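PDB 4HIZ: endosialidase from Enterobacteria phage phi92, which hydrolyses polysialic acid from within the chain, cutting alpha-2,8 and alpha-2,9 sialosyl linkages, using a sialidase-fold propeller on a beta-helix stalk. Local coordinates for the interface of chains A and B. Sequence-based numbering; all coordinates share one arbitrary frame. Chains: chain A/B, Endosialidase.

Contact 1: the interface of chains A and B. Residues chain A 674, 681; chain B 678-679, 681.
Two C-terminal loops meet here: A:Ile681 packs against the B:Thr678 to B:Ile681 stretch of the neighbouring copy, at the far end of the beta-helix stalk of this phage endosialidase. A:Ile681 lies alongside the backbone of B:Gly679, a residue with no side chain to hold it off, and its CB stands 3.7 Å from B:Gly679 CA. Its two branches part over that backbone. The CG1 arm, anti to the carbonyl carbon (chi1 -70°) and then extended, carries CD1 to 3.5 Å from the B:Gly679 carbonyl O. The CG2 methyl, on the backbone-carbonyl side of its own residue, lies near B:Gly679 CA and reaches 3.8 Å from the carbonyl O of B:Thr678. The end of the long arm also meets the same residue type of the other chain: A:Ile681 CD1 is 3.9 Å from B:Ile681 CG1, a methyl touching the flank of a side chain. B:Ile681 has nearly the same torsions, and its own CD1 points on towards CG2 of A:Val674, a separate and looser neighbour at 4.5 Å. Beside this apolar contact, one water joins the two backbones. The amide N of A:Ile681 gives it a nearly straight hydrogen bond of 2.7 Å (165° at H), and the water is equally near the carbonyl O of B:Gly679, the same atom that CD1 approaches.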
ATOM      1  N   VAL A 674      -7.690  47.831 -43.020  1.00 16.21           N
ATOM      2  CA  VAL A 674      -6.864  46.720 -43.472  1.00 16.34           C
ATOM      3  C   VAL A 674      -5.533  47.295 -43.937  1.00 16.73           C
ATOM      4  O   VAL A 674      -5.514  48.283 -44.678  1.00 17.58           O
ATOM      5  CB  VAL A 674      -7.557  45.957 -44.664  1.00 17.67           C
ATOM      6  CG1 VAL A 674      -6.671  44.819 -45.150  1.00 18.51           C
ATOM      7  CG2 VAL A 674      -8.921  45.424 -44.235  1.00 18.13           C
ATOM      8  N   ILE A 681      -6.606  44.381 -53.984  1.00 19.37           N
ATOM      9  CA  ILE A 681      -6.908  42.990 -53.636  1.00 19.87           C
ATOM     10  C   ILE A 681      -6.681  42.113 -54.864  1.00 20.18           C
ATOM     11  O   ILE A 681      -7.119  42.453 -55.964  1.00 21.64           O
ATOM     12  CB  ILE A 681      -8.350  42.849 -53.137  1.00 21.10           C
ATOM     13  CG1 ILE A 681      -8.488  43.523 -51.770  1.00 21.27           C
ATOM     14  CG2 ILE A 681      -8.809  41.374 -53.065  1.00 21.47           C
ATOM     15  CD1 ILE A 681      -9.929  43.622 -51.279  1.00 22.98           C
TER
ATOM     16  N   THR B 678     -13.789  38.953 -54.537  1.00 22.91           N
ATOM     17  CA  THR B 678     -14.095  40.299 -55.030  1.00 24.12           C
ATOM     18  C   THR B 678     -13.037  41.255 -54.513  1.00 23.70           C
ATOM     19  O   THR B 678     -12.620  41.156 -53.359  1.00 22.90           O
ATOM     20  CB  THR B 678     -15.537  40.804 -54.681  1.00 26.84           C
ATOM     21  OG1 THR B 678     -15.623  42.218 -54.931  1.00 30.38           O
ATOM     22  CG2 THR B 678     -15.892  40.560 -53.222  1.00 25.35           C
ATOM     23  N   GLY B 679     -12.598  42.162 -55.380  1.00 25.14           N
ATOM     24  CA  GLY B 679     -11.559  43.123 -55.034  1.00 26.14           C
ATOM     25  C   GLY B 679     -12.073  44.395 -54.377  1.00 25.45           C
ATOM     26  O   GLY B 679     -11.288  45.289 -54.077  1.00 26.44           O
ATOM     27  N   ILE B 681     -13.706  46.097 -51.090  1.00 20.89           N
ATOM     28  CA  ILE B 681     -14.015  45.890 -49.678  1.00 21.81           C
ATOM     29  C   ILE B 681     -15.454  46.308 -49.437  1.00 22.08           C
ATOM     30  O   ILE B 681     -15.893  47.325 -49.970  1.00 23.37           O
ATOM     31  CB  ILE B 681     -13.052  46.696 -48.780  1.00 21.44           C
ATOM     32  CG1 ILE B 681     -11.659  46.063 -48.848  1.00 21.50           C
ATOM     33  CG2 ILE B 681     -13.568  46.764 -47.343  1.00 20.86           C
ATOM     34  CD1 ILE B 681     -10.526  46.886 -48.141  1.00 22.80           C
TER
HETATM   35  O   HOH W   1      -8.722  46.039 -54.546  1.00 36.93           O

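Contact 2: the interface of chains A and B. Residues chain A 128, 543-544; chain B 539, 541, 546, 554, 556.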
ATOM      1  N   MET A 128       7.312  -6.764  -4.608  1.00  9.62           N
ATOM      2  CA  MET A 128       6.224  -6.616  -5.573  1.00  9.22           C
ATOM      3  C   MET A 128       6.534  -7.537  -6.768  1.00 10.62           C
ATOM      4  O   MET A 128       7.704  -7.853  -7.024  1.00 12.01           O
ATOM      5  CB  MET A 128       6.114  -5.170  -6.054  1.00 10.86           C
ATOM      6  CG  MET A 128       7.278  -4.728  -6.941  1.00 13.45           C
ATOM      7  SD  MET A 128       7.221  -3.007  -7.466  1.00 15.55           S
ATOM      8  CE  MET A 128       7.870  -2.204  -5.984  1.00 17.28           C
ATOM      9  N   THR A 543       5.676  -0.193  -3.291  1.00 10.25           N
ATOM     10  CA  THR A 543       4.932  -0.065  -4.550  1.00 11.36           C
ATOM     11  C   THR A 543       4.766   1.366  -4.991  1.00 11.08           C
ATOM     12  O   THR A 543       4.982   1.685  -6.175  1.00 11.71           O
ATOM     13  CB  THR A 543       3.542  -0.749  -4.517  1.00 12.53           C
ATOM     14  OG1 THR A 543       2.810  -0.261  -3.385  1.00 12.81           O
ATOM     15  CG2 THR A 543       3.726  -2.260  -4.431  1.00 14.14           C
ATOM     16  N   LEU A 544       4.320   2.229  -4.070  1.00 10.98           N
ATOM     17  CA  LEU A 544       4.197   3.636  -4.409  1.00 12.17           C
ATOM     18  C   LEU A 544       4.773   4.382  -3.208  1.00 12.29           C
ATOM     19  O   LEU A 544       4.045   4.646  -2.232  1.00 13.13           O
ATOM     20  CB  LEU A 544       2.726   4.007  -4.678  1.00 13.21           C
ATOM     21  CG  LEU A 544       2.134   3.316  -5.930  1.00 15.03           C
ATOM     22  CD1 LEU A 544       0.646   3.488  -5.917  1.00 16.12           C
ATOM     23  CD2 LEU A 544       2.739   3.883  -7.219  1.00 15.27           C
TER
ATOM     24  N   THR B 539       3.670  -8.202  -0.477  1.00 10.73           N
ATOM     25  CA  THR B 539       3.503  -6.767  -0.751  1.00 10.88           C
ATOM     26  C   THR B 539       2.005  -6.508  -0.968  1.00 10.52           C
ATOM     27  O   THR B 539       1.374  -7.096  -1.856  1.00 11.54           O
ATOM     28  CB  THR B 539       4.288  -6.421  -2.017  1.00 11.65           C
ATOM     29  OG1 THR B 539       5.691  -6.561  -1.736  1.00 12.49           O
ATOM     30  CG2 THR B 539       4.001  -5.015  -2.460  1.00 12.86           C
ATOM     31  N   ASN B 541      -1.203  -5.356  -2.480  1.00 10.71           N
ATOM     32  CA  ASN B 541      -1.248  -4.893  -3.864  1.00 10.82           C
ATOM     33  C   ASN B 541      -2.658  -4.955  -4.415  1.00 11.05           C
ATOM     34  O   ASN B 541      -2.874  -5.225  -5.618  1.00 11.96           O
ATOM     35  CB  ASN B 541      -0.308  -5.767  -4.691  1.00 11.46           C
ATOM     36  CG  ASN B 541       0.691  -4.967  -5.479  1.00 13.12           C
ATOM     37  OD1 ASN B 541       0.603  -3.756  -5.598  1.00 11.91           O
ATOM     38  ND2 ASN B 541       1.642  -5.671  -6.081  1.00 17.91           N
ATOM     39  N   VAL B 546       0.417  -2.753  -8.213  1.00  9.36           N
ATOM     40  CA  VAL B 546       1.646  -2.334  -8.906  1.00  9.09           C
ATOM     41  C   VAL B 546       2.529  -3.531  -9.234  1.00 10.11           C
ATOM     42  O   VAL B 546       2.743  -4.422  -8.410  1.00 11.76           O
ATOM     43  CB  VAL B 546       2.438  -1.368  -8.016  1.00 10.59           C
ATOM     44  CG1 VAL B 546       3.897  -1.183  -8.551  1.00 10.91           C
ATOM     45  CG2 VAL B 546       1.687  -0.041  -7.953  1.00 11.74           C
ATOM     46  N   ARG B 554       7.245   1.149 -12.356  1.00 11.16           N
ATOM     47  CA  ARG B 554       6.035   0.650 -11.732  1.00 10.05           C
ATOM     48  C   ARG B 554       4.814   0.893 -12.598  1.00 10.68           C
ATOM     49  O   ARG B 554       4.562   2.032 -13.002  1.00 11.61           O
ATOM     50  CB  ARG B 554       5.828   1.427 -10.417  1.00  9.80           C
ATOM     51  CG  ARG B 554       6.781   1.025  -9.313  1.00  9.80           C
ATOM     52  CD  ARG B 554       6.988   2.235  -8.368  1.00 10.07           C
ATOM     53  NE  ARG B 554       7.751   1.837  -7.177  1.00 10.58           N
ATOM     54  CZ  ARG B 554       9.089   1.728  -7.146  1.00 10.95           C
ATOM     55  NH1 ARG B 554       9.820   2.020  -8.254  1.00  9.75           N
ATOM     56  NH2 ARG B 554       9.711   1.348  -6.013  1.00 10.97           N
ATOM     57  N   VAL B 556       0.628   0.585 -12.683  1.00  9.88           N
ATOM     58  CA  VAL B 556      -0.589   0.429 -11.868  1.00 10.35           C
ATOM     59  C   VAL B 556      -1.668  -0.180 -12.747  1.00 10.36           C
ATOM     60  O   VAL B 556      -1.967   0.356 -13.826  1.00 11.15           O
ATOM     61  CB  VAL B 556      -1.088   1.793 -11.349  1.00 10.76           C
ATOM     62  CG1 VAL B 556      -2.439   1.632 -10.554  1.00 10.58           C
ATOM     63  CG2 VAL B 556       0.001   2.456 -10.438  1.00 11.67           C
TER
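A:Thr543 reaches into chain B with its methyl branch and its carbonyl, meeting B:Thr539, B:Val546 and B:Arg554. This is a subunit interface of the endosialidase, where loops of chain A (128 and 543-544) meet the loop at 539-541 and strands 546-548 and 554-556 of chain B. The CG2 of A:Thr543 is pressed against the CG2 of B:Thr539 at 3.4 Å, tighter than usual for two methyls; the two side chains run past each other in opposite directions. B:Val546 packs against the CB side of A:Thr543, the two beta-carbons 3.7 Å apart, and the valine's two branches then part. Its CG1, anti to the valine's own backbone N, turns to the sulfur SD of A:Met128, while its CG2 goes to the branch point CG of A:Leu544, 3.9 Å away.

A:Met128 lies alongside B:Thr539 and B:Val546. Its amide N is 3.3 Å from the hydroxyl OG1 of B:Thr539, and its side chain runs out extended before bending at chi3 (81°), which brings the methyl CE near NH2 of B:Arg554. That arginine's side chain crosses the methionine at about a right angle. Its NE approaches the carbonyl O of A:Thr543 at 2.9 Å, but the hydrogen bond is weak, bent to 124° at H, and the carbonyl carbon lies in the guanidinium plane at its edge. B:Val556, on the same strand 554-556, lies near A:Leu544.

Behind this layer, B:Asn541 ties the start of strand 546-548 to the segment carrying B:Thr539, probably fixing where B:Val546 sits. Its ND2 donates to the carbonyl O of B:Val546 in the carbonyl plane, on a lone pair. Its OD1 accepts the B:Val546 N-H over a straight 2.8 Å bond (172° at H), the donor standing above the amide carbonyl plane, and the same OD1 lies 3.7 Å from CG2 of A:Thr543.

Contact 1 and contact 2 join the same two chains with their centres about 66 Å apart, and they share no residues. Contact 2 lies near the junction of the propeller heads and the stalk, where a loop residue from the propeller family region of chain A joins residues from the start of the stalk; contact 1 sits near both C-termini. The same pair of subunits thus touches near both ends of what appears to be the stalk. With three copies in the deposited assembly, equivalent contacts would recur around the trimer, probably helping to keep the catalytic heads in register on a common stem.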